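Local coordinates for protein 2-oxoglutarate-dependent dioxygenase tropC (Talaromyces stipitatus, PDB 6XJJ) that acts as an iron- and 2-oxoglutarate-dependent dioxygenase in the biosynthesis of fungal tropolones, at residues A[93-98]-A[310-315]; A[225-230]-A[238-243]; A[250-255]-A[259-264]; A[269-274]-A[299-304]. All blocks are in the same frame, centred on the assembly; numbering follows the deposited sequence.

Interaction 1: residues A[93-98]-A[310-315]; sequences GCTKKF and RRYSVA
Thr95 and Tyr312 carry this contact between a helix and a strand, their side chains running alongside one another in opposite directions. The methyl of Thr95 does the touching: CG2 stands anti to its backbone N and comes obliquely onto the aromatic ring, 4.0 Å from CD1 of Tyr312. That leaves the hydroxyl beside the backbone N (chi1 -54°), where OG1 bonds back to the carbonyl O of Ile91 one helical turn earlier. The same OG1 also rests against a strand methyl, 4.0 Å from CG2 of Val314, so one short side chain spans two strand residues on the same side of the sheet. Tyr312 has CG anti to its carbonyl carbon (chi1 -66°), which carries the phenol end to Lys96, whose side chain it crosses at a slant. There the aliphatic part of the lysine brushes past, with Lys96 CG 4.1 Å from Tyr312 OH. The rest of the lysine, which is exposed, leads away from the strand, and its ammonium forms a salt bridge with Asp100. No hydrogen bond crosses the interface; it rests on loose van der Waals contact. The axis of 93-98 passes 9.2 Å from that of 311-315, at 118° between their directions. Helix 85-99 thus lies against one face of the large sheet. Leu224 of the adjacent strand 222-227 also meets Thr95, and Tyr181 of helix 171-204 meets Val314.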
# COMPACT_ATOMS: atom_id res chain seq x y z
N GLY A 93 5.10 -4.73 -15.63
CA GLY A 93 5.85 -5.73 -16.37
C GLY A 93 6.42 -6.79 -15.46
O GLY A 93 6.25 -7.99 -15.70
N CYS A 94 7.09 -6.37 -14.38
CA CYS A 94 7.64 -7.32 -13.43
C CYS A 94 6.56 -8.21 -12.83
O CYS A 94 6.75 -9.42 -12.68
CB CYS A 94 8.39 -6.59 -12.31
SG CYS A 94 9.85 -5.76 -12.87
N THR A 95 5.41 -7.62 -12.49
CA THR A 95 4.38 -8.37 -11.79
C THR A 95 3.80 -9.46 -12.68
O THR A 95 3.58 -10.59 -12.22
CB THR A 95 3.29 -7.40 -11.34
OG1 THR A 95 3.89 -6.35 -10.57
CG2 THR A 95 2.29 -8.12 -10.47
N LYS A 96 3.56 -9.15 -13.96
CA LYS A 96 3.06 -10.15 -14.89
C LYS A 96 4.07 -11.26 -15.14
O LYS A 96 3.72 -12.44 -15.12
CB LYS A 96 2.64 -9.46 -16.19
CG LYS A 96 2.22 -10.37 -17.32
CD LYS A 96 1.61 -9.57 -18.46
CE LYS A 96 1.64 -10.31 -19.78
NZ LYS A 96 0.99 -11.65 -19.74
N LYS A 97 5.34 -10.90 -15.37
CA LYS A 97 6.37 -11.93 -15.51
C LYS A 97 6.40 -12.86 -14.32
O LYS A 97 6.54 -14.08 -14.48
CB LYS A 97 7.74 -11.29 -15.74
CG LYS A 97 7.99 -10.89 -17.19
CD LYS A 97 9.25 -10.08 -17.38
CE LYS A 97 9.51 -9.84 -18.86
NZ LYS A 97 10.67 -8.95 -19.12
N PHE A 98 6.27 -12.33 -13.10
CA PHE A 98 6.38 -13.20 -11.93
C PHE A 98 5.20 -14.16 -11.84
O PHE A 98 5.38 -15.37 -11.72
CB PHE A 98 6.49 -12.38 -10.65
CG PHE A 98 6.52 -13.22 -9.42
CD1 PHE A 98 7.69 -13.83 -9.02
CD2 PHE A 98 5.37 -13.44 -8.69
CE1 PHE A 98 7.72 -14.63 -7.90
CE2 PHE A 98 5.39 -14.23 -7.57
CZ PHE A 98 6.57 -14.83 -7.17
N ARG A 310 -8.87 -9.33 -15.80
CA ARG A 310 -7.68 -9.65 -15.03
C ARG A 310 -7.13 -8.37 -14.42
O ARG A 310 -7.11 -7.32 -15.06
CB ARG A 310 -6.63 -10.32 -15.91
CG ARG A 310 -5.43 -10.86 -15.15
CD ARG A 310 -4.44 -11.57 -16.08
NE ARG A 310 -5.06 -12.73 -16.74
CZ ARG A 310 -5.25 -13.91 -16.16
NH1 ARG A 310 -4.89 -14.10 -14.90
NH2 ARG A 310 -5.81 -14.91 -16.82
N ARG A 311 -6.72 -8.46 -13.16
CA ARG A 311 -6.35 -7.29 -12.37
C ARG A 311 -5.02 -7.52 -11.67
O ARG A 311 -4.81 -8.55 -11.02
CB ARG A 311 -7.44 -6.94 -11.34
CG ARG A 311 -7.09 -5.79 -10.38
CD ARG A 311 -8.25 -5.47 -9.44
NE ARG A 311 -7.85 -4.68 -8.27
CZ ARG A 311 -7.74 -3.35 -8.23
NH1 ARG A 311 -7.99 -2.60 -9.29
NH2 ARG A 311 -7.36 -2.78 -7.09
N TYR A 312 -4.12 -6.55 -11.84
CA TYR A 312 -2.87 -6.45 -11.09
C TYR A 312 -2.91 -5.19 -10.24
O TYR A 312 -3.61 -4.22 -10.56
CB TYR A 312 -1.68 -6.41 -12.04
CG TYR A 312 -1.48 -7.68 -12.82
CD1 TYR A 312 -1.20 -8.88 -12.17
CD2 TYR A 312 -1.63 -7.71 -14.19
CE1 TYR A 312 -1.03 -10.05 -12.88
CE2 TYR A 312 -1.46 -8.87 -14.91
CZ TYR A 312 -1.17 -10.04 -14.25
OH TYR A 312 -1.00 -11.21 -14.96
N SER A 313 -2.16 -5.21 -9.15
CA SER A 313 -1.96 -4.00 -8.36
C SER A 313 -0.69 -4.17 -7.54
O SER A 313 -0.24 -5.29 -7.28
CB SER A 313 -3.17 -3.70 -7.47
OG SER A 313 -3.40 -4.74 -6.55
N VAL A 314 -0.09 -3.04 -7.16
CA VAL A 314 1.10 -3.02 -6.33
C VAL A 314 0.77 -2.20 -5.09
O VAL A 314 0.42 -1.02 -5.18
CB VAL A 314 2.31 -2.44 -7.07
CG1 VAL A 314 3.51 -2.35 -6.13
CG2 VAL A 314 2.65 -3.31 -8.27
N ALA A 315 0.89 -2.84 -3.93
CA ALA A 315 0.53 -2.23 -2.66
C ALA A 315 1.80 -2.12 -1.84
O ALA A 315 2.49 -3.11 -1.62
CB ALA A 315 -0.52 -3.08 -1.93

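Interaction 2: residues A[225-230]-A[238-243]; sequences LHYAPQ and FGVGDH. With FE (Fe (III) ion), chain B.
A methyl group lies beside the phenol end of Tyr227: CG2 of Val240 is 3.5 Å from its OH, and no hydrogen bond joins the two segments. The methyl comes to the ring edge, near the ring plane, and also meets CE1 of Tyr227 at 3.7 Å. Val240 offers this branch because CG2 stands beside its own backbone N while CG1 is anti to it (chi1 -175°). Next to it Gly239 puts bare backbone against the same ring, its O lying obliquely 3.8 Å from Tyr227 CE1. A classic beta bulge sets Gly239 and Val240 together opposite Val304. Two residues on, the chain turns a corner and delivers His243 to the iron, NE2 bonding the metal at 2.2 Å. The far nitrogen is fixed from behind: ND1 of His243 donates to Gly241 O at 2.9 Å in the ring plane and almost straight (166°), which should hold the imidazole's rotation. Tyr227 also touches Arg311, the predicted 2-oxoglutarate-binding arginine. Strand 222-227 runs between strands 311-318 and 139-144 in the large sheet, and Lys139 touches both Tyr227 and Val240, while the short strand 240-241 passes alongside strand 302-304.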
# COMPACT_ATOMS: atom_id res chain seq x y z
N LEU A 225 0.42 -8.04 -6.54
CA LEU A 225 -0.89 -8.66 -6.38
C LEU A 225 -1.43 -9.10 -7.73
O LEU A 225 -1.32 -8.38 -8.73
CB LEU A 225 -1.86 -7.67 -5.72
CG LEU A 225 -1.50 -7.28 -4.28
CD1 LEU A 225 -2.25 -6.04 -3.82
CD2 LEU A 225 -1.82 -8.44 -3.36
N HIS A 226 -2.01 -10.31 -7.74
CA HIS A 226 -2.67 -10.87 -8.92
C HIS A 226 -4.06 -11.35 -8.54
O HIS A 226 -4.22 -12.10 -7.57
CB HIS A 226 -1.88 -12.03 -9.51
CG HIS A 226 -2.55 -12.67 -10.67
ND1 HIS A 226 -2.34 -13.98 -11.04
CD2 HIS A 226 -3.44 -12.17 -11.57
CE1 HIS A 226 -3.07 -14.27 -12.10
NE2 HIS A 226 -3.75 -13.19 -12.44
N TYR A 227 -5.06 -10.95 -9.32
CA TYR A 227 -6.46 -11.35 -9.12
C TYR A 227 -6.91 -12.08 -10.38
O TYR A 227 -7.19 -11.44 -11.40
CB TYR A 227 -7.34 -10.14 -8.87
CG TYR A 227 -6.97 -9.32 -7.65
CD1 TYR A 227 -6.96 -9.87 -6.38
CD2 TYR A 227 -6.56 -8.00 -7.80
CE1 TYR A 227 -6.61 -9.11 -5.28
CE2 TYR A 227 -6.21 -7.23 -6.71
CZ TYR A 227 -6.22 -7.79 -5.45
OH TYR A 227 -5.86 -7.01 -4.37
N ALA A 228 -7.00 -13.40 -10.33
CA ALA A 228 -7.52 -14.13 -11.48
C ALA A 228 -8.98 -13.76 -11.71
O ALA A 228 -9.76 -13.66 -10.76
CB ALA A 228 -7.39 -15.64 -11.26
N PRO A 229 -9.39 -13.56 -12.96
CA PRO A 229 -10.77 -13.13 -13.23
C PRO A 229 -11.75 -14.29 -13.19
O PRO A 229 -11.38 -15.46 -13.31
CB PRO A 229 -10.68 -12.55 -14.65
CG PRO A 229 -9.62 -13.37 -15.29
CD PRO A 229 -8.62 -13.70 -14.21
N GLN A 230 -13.03 -13.95 -13.02
CA GLN A 230 -14.12 -14.92 -13.04
C GLN A 230 -15.32 -14.32 -13.76
O GLN A 230 -15.68 -13.16 -13.54
CB GLN A 230 -14.54 -15.35 -11.62
CG GLN A 230 -13.45 -16.06 -10.82
CD GLN A 230 -13.92 -16.43 -9.43
OE1 GLN A 230 -14.88 -15.86 -8.91
NE2 GLN A 230 -13.21 -17.35 -8.79
N PHE A 238 -14.29 -12.76 -2.37
CA PHE A 238 -13.79 -11.52 -2.94
C PHE A 238 -12.35 -11.69 -3.38
O PHE A 238 -11.70 -12.70 -3.09
CB PHE A 238 -13.87 -10.31 -1.99
CG PHE A 238 -15.22 -10.06 -1.39
CD1 PHE A 238 -16.02 -11.08 -0.92
CD2 PHE A 238 -15.77 -8.79 -1.47
CE1 PHE A 238 -17.26 -10.83 -0.40
CE2 PHE A 238 -17.03 -8.54 -0.98
CZ PHE A 238 -17.77 -9.56 -0.45
N GLY A 239 -11.87 -10.68 -4.10
CA GLY A 239 -10.45 -10.54 -4.37
C GLY A 239 -9.70 -10.40 -3.07
O GLY A 239 -8.73 -11.13 -2.81
N VAL A 240 -10.13 -9.45 -2.24
CA VAL A 240 -9.68 -9.32 -0.86
C VAL A 240 -10.88 -8.87 -0.05
O VAL A 240 -11.60 -7.95 -0.45
CB VAL A 240 -8.52 -8.31 -0.71
CG1 VAL A 240 -8.02 -8.31 0.72
CG2 VAL A 240 -7.39 -8.61 -1.69
N GLY A 241 -11.10 -9.52 1.08
CA GLY A 241 -12.28 -9.23 1.87
C GLY A 241 -12.14 -8.02 2.76
O GLY A 241 -11.07 -7.42 2.89
N ASP A 242 -13.26 -7.67 3.37
CA ASP A 242 -13.36 -6.53 4.27
C ASP A 242 -12.26 -6.56 5.33
O ASP A 242 -12.21 -7.48 6.15
CB ASP A 242 -14.74 -6.54 4.93
CG ASP A 242 -14.98 -5.32 5.80
OD1 ASP A 242 -14.04 -4.55 6.05
OD2 ASP A 242 -16.15 -5.10 6.20
N HIS A 243 -11.40 -5.55 5.29
CA HIS A 243 -10.35 -5.42 6.29
C HIS A 243 -10.03 -3.94 6.46
O HIS A 243 -10.49 -3.08 5.71
CB HIS A 243 -9.08 -6.17 5.87
CG HIS A 243 -8.38 -5.56 4.71
ND1 HIS A 243 -8.83 -5.67 3.41
CD2 HIS A 243 -7.25 -4.82 4.64
CE1 HIS A 243 -8.01 -5.04 2.60
NE2 HIS A 243 -7.04 -4.51 3.32
FE FE B . -5.62 -3.24 2.13

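Interaction 3: residues A[250-255]-A[259-264]; sequences SILLQQ and KGLEVW
Leu252 and Leu261 reach toward each other tip to tip, CD2 of Leu252 standing 3.5 Å from CD2 of Leu261, and this meeting of methyls is the close part of the contact. Both leucines hold CG anti to the backbone N (chi1 -179° in each), so each side chain is projected toward the facing strand. The same Leu261 methyl also takes the amide of Gln254, which crosses it at about a right angle, with NE2 of Gln254 3.7 Å from CD2 of Leu261. Beyond CG the glutamine is extended, bringing its amide NE2 to the leucine methyl. The chain's turn side is looser: Lys259 is exposed, its CB directed away from 250-255, and it contributes little. Gly260 follows with a positive phi (144°), a conformation suited to glycine, and Leu261 then swings back inward. The nearest atom of the Leu261 side chain is about 6 Å from the iron, which places Leu261 beside the metal site, consistent with the pair lying between the two sheets of the double-stranded beta-helix; Leu261 also touches Arg311. Chemically, the contact is apolar with a polar border: the methyl lies off the plane of the Gln254 amide, near NE2, while OE1 makes a weak hydrogen bond with Arg311 NH1, consistent with a second-shell role beside the predicted 2-oxoglutarate site.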
# COMPACT_ATOMS: atom_id res chain seq x y z
N SER A 250 -0.62 3.46 3.34
CA SER A 250 -0.54 2.50 2.25
C SER A 250 -0.67 3.25 0.93
O SER A 250 -1.45 4.21 0.83
CB SER A 250 -1.63 1.43 2.35
OG SER A 250 -1.54 0.70 3.57
N ILE A 251 0.08 2.81 -0.07
CA ILE A 251 0.11 3.45 -1.38
C ILE A 251 -0.11 2.36 -2.42
O ILE A 251 0.71 1.44 -2.54
CB ILE A 251 1.43 4.18 -1.66
CG1 ILE A 251 1.79 5.12 -0.51
CG2 ILE A 251 1.29 4.98 -2.95
CD1 ILE A 251 3.18 5.72 -0.61
N LEU A 252 -1.18 2.48 -3.19
CA LEU A 252 -1.61 1.43 -4.10
C LEU A 252 -1.51 1.94 -5.53
O LEU A 252 -1.86 3.09 -5.82
CB LEU A 252 -3.06 1.01 -3.81
CG LEU A 252 -3.74 -0.09 -4.63
CD1 LEU A 252 -3.19 -1.46 -4.25
CD2 LEU A 252 -5.25 -0.01 -4.46
N LEU A 253 -1.05 1.07 -6.43
CA LEU A 253 -1.03 1.34 -7.86
C LEU A 253 -2.01 0.40 -8.54
O LEU A 253 -1.77 -0.82 -8.56
CB LEU A 253 0.37 1.17 -8.43
CG LEU A 253 0.52 1.29 -9.96
CD1 LEU A 253 0.15 2.68 -10.44
CD2 LEU A 253 1.93 0.93 -10.39
N GLN A 254 -3.08 0.94 -9.10
CA GLN A 254 -4.04 0.10 -9.80
C GLN A 254 -3.70 0.08 -11.28
O GLN A 254 -2.84 0.82 -11.76
CB GLN A 254 -5.47 0.60 -9.60
CG GLN A 254 -5.82 0.98 -8.21
CD GLN A 254 -7.29 1.24 -8.11
OE1 GLN A 254 -8.03 0.88 -9.01
NE2 GLN A 254 -7.67 2.07 -7.17
N GLN A 255 -4.42 -0.75 -12.02
CA GLN A 255 -4.13 -0.97 -13.43
C GLN A 255 -5.21 -0.30 -14.27
O GLN A 255 -6.40 -0.46 -13.98
CB GLN A 255 -4.06 -2.47 -13.72
CG GLN A 255 -3.22 -2.84 -14.91
CD GLN A 255 -3.13 -4.34 -15.09
OE1 GLN A 255 -3.76 -5.09 -14.35
NE2 GLN A 255 -2.31 -4.77 -16.04
N LYS A 259 -11.42 -2.48 -12.15
CA LYS A 259 -12.05 -1.93 -10.96
C LYS A 259 -12.20 -3.06 -9.95
O LYS A 259 -11.77 -4.20 -10.19
CB LYS A 259 -13.39 -1.26 -11.29
CG LYS A 259 -14.52 -2.19 -11.74
CD LYS A 259 -15.75 -1.40 -12.18
CE LYS A 259 -16.96 -2.30 -12.34
NZ LYS A 259 -16.67 -3.55 -13.11
N GLY A 260 -12.78 -2.74 -8.80
CA GLY A 260 -12.96 -3.72 -7.75
C GLY A 260 -12.79 -3.13 -6.37
O GLY A 260 -13.47 -3.55 -5.43
N LEU A 261 -11.90 -2.16 -6.23
CA LEU A 261 -11.63 -1.58 -4.93
C LEU A 261 -12.77 -0.67 -4.49
O LEU A 261 -13.18 0.23 -5.23
CB LEU A 261 -10.32 -0.79 -4.97
CG LEU A 261 -9.86 -0.13 -3.66
CD1 LEU A 261 -9.54 -1.19 -2.62
CD2 LEU A 261 -8.66 0.77 -3.90
N GLU A 262 -13.29 -0.91 -3.29
CA GLU A 262 -14.35 -0.09 -2.72
C GLU A 262 -14.12 0.09 -1.22
O GLU A 262 -13.48 -0.74 -0.57
CB GLU A 262 -15.73 -0.69 -3.01
CG GLU A 262 -15.93 -2.12 -2.52
CD GLU A 262 -17.28 -2.69 -2.96
OE1 GLU A 262 -18.16 -1.89 -3.35
OE2 GLU A 262 -17.45 -3.92 -2.90
N VAL A 263 -14.67 1.18 -0.70
CA VAL A 263 -14.35 1.68 0.64
C VAL A 263 -15.65 1.93 1.38
O VAL A 263 -16.59 2.50 0.83
CB VAL A 263 -13.51 2.98 0.56
CG1 VAL A 263 -13.32 3.62 1.94
CG2 VAL A 263 -12.15 2.72 -0.09
N TRP A 264 -15.70 1.51 2.65
CA TRP A 264 -16.90 1.67 3.45
C TRP A 264 -16.92 3.06 4.09
O TRP A 264 -15.98 3.43 4.80
CB TRP A 264 -16.97 0.59 4.54
CG TRP A 264 -18.15 0.77 5.47
CD1 TRP A 264 -18.11 1.30 6.74
CD2 TRP A 264 -19.52 0.42 5.23
NE1 TRP A 264 -19.37 1.30 7.29
CE2 TRP A 264 -20.25 0.76 6.38
CE3 TRP A 264 -20.19 -0.15 4.14
CZ2 TRP A 264 -21.63 0.56 6.48
CZ3 TRP A 264 -21.56 -0.35 4.25
CH2 TRP A 264 -22.26 0.00 5.40

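Interaction 4: residues A[269-274]-A[299-304]; sequences ETWIPV and SARHRV. With FE (Fe (III) ion), chain B.
Arg303 lays its guanidinium flat on one face of the Trp271 indole, the two planes only 6° apart and their centres 3.7 Å from each other. The cation sits over the ring, with Arg303 CZ 3.7 Å from the centroid of the six-membered ring of Trp271, a cation-pi stack. The methylene stem shares the same face: Arg303 CD makes a CH-pi contact at 3.8 Å to that centroid. This long overlap arises because CG lies between the backbone N and carbonyl carbon (chi1 62°) and the chain then runs fully extended over the indole. NE of Arg303 is also paired with Glu262, which would fix how the guanidinium is turned. The indole's edge is used too, pointing at the opposing backbone with CZ3 of Trp271 3.8 Å from CA of His302 near the ring plane. Arg301 approaches from the side opposite Arg303, obliquely, its NH2 4.0 Å from CZ2 of Trp271, while its NE forms a salt bridge with Asp242. Between these two arginines His302 turns the other way, to the iron, which its NE2 binds at 2.5 Å. Its ND1 donates to Ala300 O at 3.0 Å, in the imidazole plane, steadying the metal-binding ring. Completing the metal site are His243 and Asp245. Strands 270-273 and 302-304 are the two outer strands of the small antiparallel sheet, so Trp271 and Arg303 meet across the central strand 261-265, where Trp264 packs edge-to-face with Trp271.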
# COMPACT_ATOMS: atom_id res chain seq x y z
N GLU A 269 -23.54 4.71 5.12
CA GLU A 269 -23.62 3.25 5.19
C GLU A 269 -23.55 2.63 3.80
O GLU A 269 -24.41 1.84 3.39
CB GLU A 269 -24.88 2.81 5.94
CG GLU A 269 -24.93 3.25 7.41
CD GLU A 269 -26.20 2.83 8.11
OE1 GLU A 269 -27.13 2.34 7.43
OE2 GLU A 269 -26.29 3.01 9.35
N THR A 270 -22.51 3.00 3.05
CA THR A 270 -22.36 2.55 1.67
C THR A 270 -20.89 2.26 1.40
O THR A 270 -19.99 2.78 2.06
CB THR A 270 -22.87 3.60 0.67
OG1 THR A 270 -24.15 4.10 1.09
CG2 THR A 270 -23.07 2.97 -0.70
N TRP A 271 -20.65 1.40 0.41
CA TRP A 271 -19.31 1.19 -0.14
C TRP A 271 -19.10 2.13 -1.32
O TRP A 271 -19.89 2.13 -2.27
CB TRP A 271 -19.13 -0.26 -0.60
CG TRP A 271 -19.18 -1.26 0.51
CD1 TRP A 271 -20.30 -1.85 1.02
CD2 TRP A 271 -18.07 -1.83 1.22
NE1 TRP A 271 -19.96 -2.73 2.01
CE2 TRP A 271 -18.60 -2.74 2.16
CE3 TRP A 271 -16.69 -1.65 1.16
CZ2 TRP A 271 -17.79 -3.47 3.03
CZ3 TRP A 271 -15.89 -2.37 2.03
CH2 TRP A 271 -16.44 -3.27 2.95
N ILE A 272 -18.04 2.94 -1.26
CA ILE A 272 -17.75 3.87 -2.35
C ILE A 272 -16.72 3.21 -3.25
O ILE A 272 -15.76 2.61 -2.75
CB ILE A 272 -17.18 5.21 -1.85
CG1 ILE A 272 -18.03 5.81 -0.75
CG2 ILE A 272 -17.15 6.20 -3.01
CD1 ILE A 272 -17.35 6.99 -0.06
N PRO A 273 -16.85 3.29 -4.57
CA PRO A 273 -15.76 2.81 -5.43
C PRO A 273 -14.59 3.78 -5.40
O PRO A 273 -14.74 4.99 -5.19
CB PRO A 273 -16.40 2.75 -6.82
CG PRO A 273 -17.43 3.80 -6.79
CD PRO A 273 -17.97 3.82 -5.37
N VAL A 274 -13.40 3.22 -5.59
CA VAL A 274 -12.19 4.01 -5.77
C VAL A 274 -11.88 4.01 -7.27
O VAL A 274 -11.44 2.98 -7.79
CB VAL A 274 -11.01 3.46 -4.96
CG1 VAL A 274 -9.77 4.30 -5.21
CG2 VAL A 274 -11.35 3.46 -3.48
N SER A 299 -8.78 5.20 9.61
CA SER A 299 -8.57 3.91 8.94
C SER A 299 -9.94 3.34 8.57
O SER A 299 -10.75 3.03 9.45
CB SER A 299 -7.80 2.93 9.83
OG SER A 299 -7.64 1.68 9.17
N ALA A 300 -10.18 3.18 7.28
CA ALA A 300 -11.49 2.82 6.75
C ALA A 300 -11.46 1.40 6.20
O ALA A 300 -10.48 0.98 5.57
CB ALA A 300 -11.93 3.80 5.66
N ARG A 301 -12.54 0.67 6.43
CA ARG A 301 -12.71 -0.65 5.83
C ARG A 301 -12.74 -0.55 4.31
O ARG A 301 -13.22 0.42 3.73
CB ARG A 301 -13.99 -1.28 6.38
CG ARG A 301 -13.80 -1.85 7.79
CD ARG A 301 -15.08 -2.11 8.57
NE ARG A 301 -16.09 -2.89 7.86
CZ ARG A 301 -17.35 -2.49 7.64
NH1 ARG A 301 -17.79 -1.34 8.12
NH2 ARG A 301 -18.18 -3.27 6.98
N HIS A 302 -12.17 -1.57 3.66
CA HIS A 302 -12.14 -1.63 2.21
C HIS A 302 -11.94 -3.07 1.78
O HIS A 302 -11.56 -3.93 2.58
CB HIS A 302 -11.03 -0.73 1.62
CG HIS A 302 -9.65 -1.04 2.12
ND1 HIS A 302 -9.19 -0.61 3.35
CD2 HIS A 302 -8.63 -1.74 1.56
CE1 HIS A 302 -7.94 -1.03 3.51
NE2 HIS A 302 -7.58 -1.72 2.45
N ARG A 303 -12.21 -3.33 0.50
CA ARG A 303 -12.17 -4.68 -0.06
C ARG A 303 -12.08 -4.55 -1.57
O ARG A 303 -12.17 -3.46 -2.13
CB ARG A 303 -13.40 -5.48 0.37
CG ARG A 303 -14.69 -4.87 -0.13
CD ARG A 303 -15.89 -5.63 0.36
NE ARG A 303 -17.13 -5.09 -0.17
CZ ARG A 303 -18.34 -5.52 0.17
NH1 ARG A 303 -18.46 -6.50 1.06
NH2 ARG A 303 -19.42 -4.97 -0.36
N VAL A 304 -11.93 -5.70 -2.24
CA VAL A 304 -11.84 -5.76 -3.69
C VAL A 304 -12.74 -6.90 -4.13
O VAL A 304 -12.43 -8.07 -3.86
CB VAL A 304 -10.40 -5.98 -4.18
CG1 VAL A 304 -10.34 -5.94 -5.71
CG2 VAL A 304 -9.46 -4.95 -3.58
FE FE B . -5.62 -3.24 2.13

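Interactions 2, 3 and 4 follow one another along the chain, all nested inside the long loop that interaction 1 closes. Interactions 3 and 4 lie closest, centres about 9 Å apart, and share the small sheet through strand 261-265; interactions 1 and 4 are farthest, about 22 Å. Strand 311-318 of interaction 1 lies in the large sheet between strand 222-227 of interaction 2 and strand 249-253 of interaction 3. Interactions 2 and 4 each supply an iron-binding histidine, and Asp242 joins Arg301 between them. Interaction 1 packs a helix on the large sheet's outer side, while interactions 2 and 4 bind the iron and interaction 3 lies close by, between the sheets, as in related 2-oxoglutarate dioxygenases.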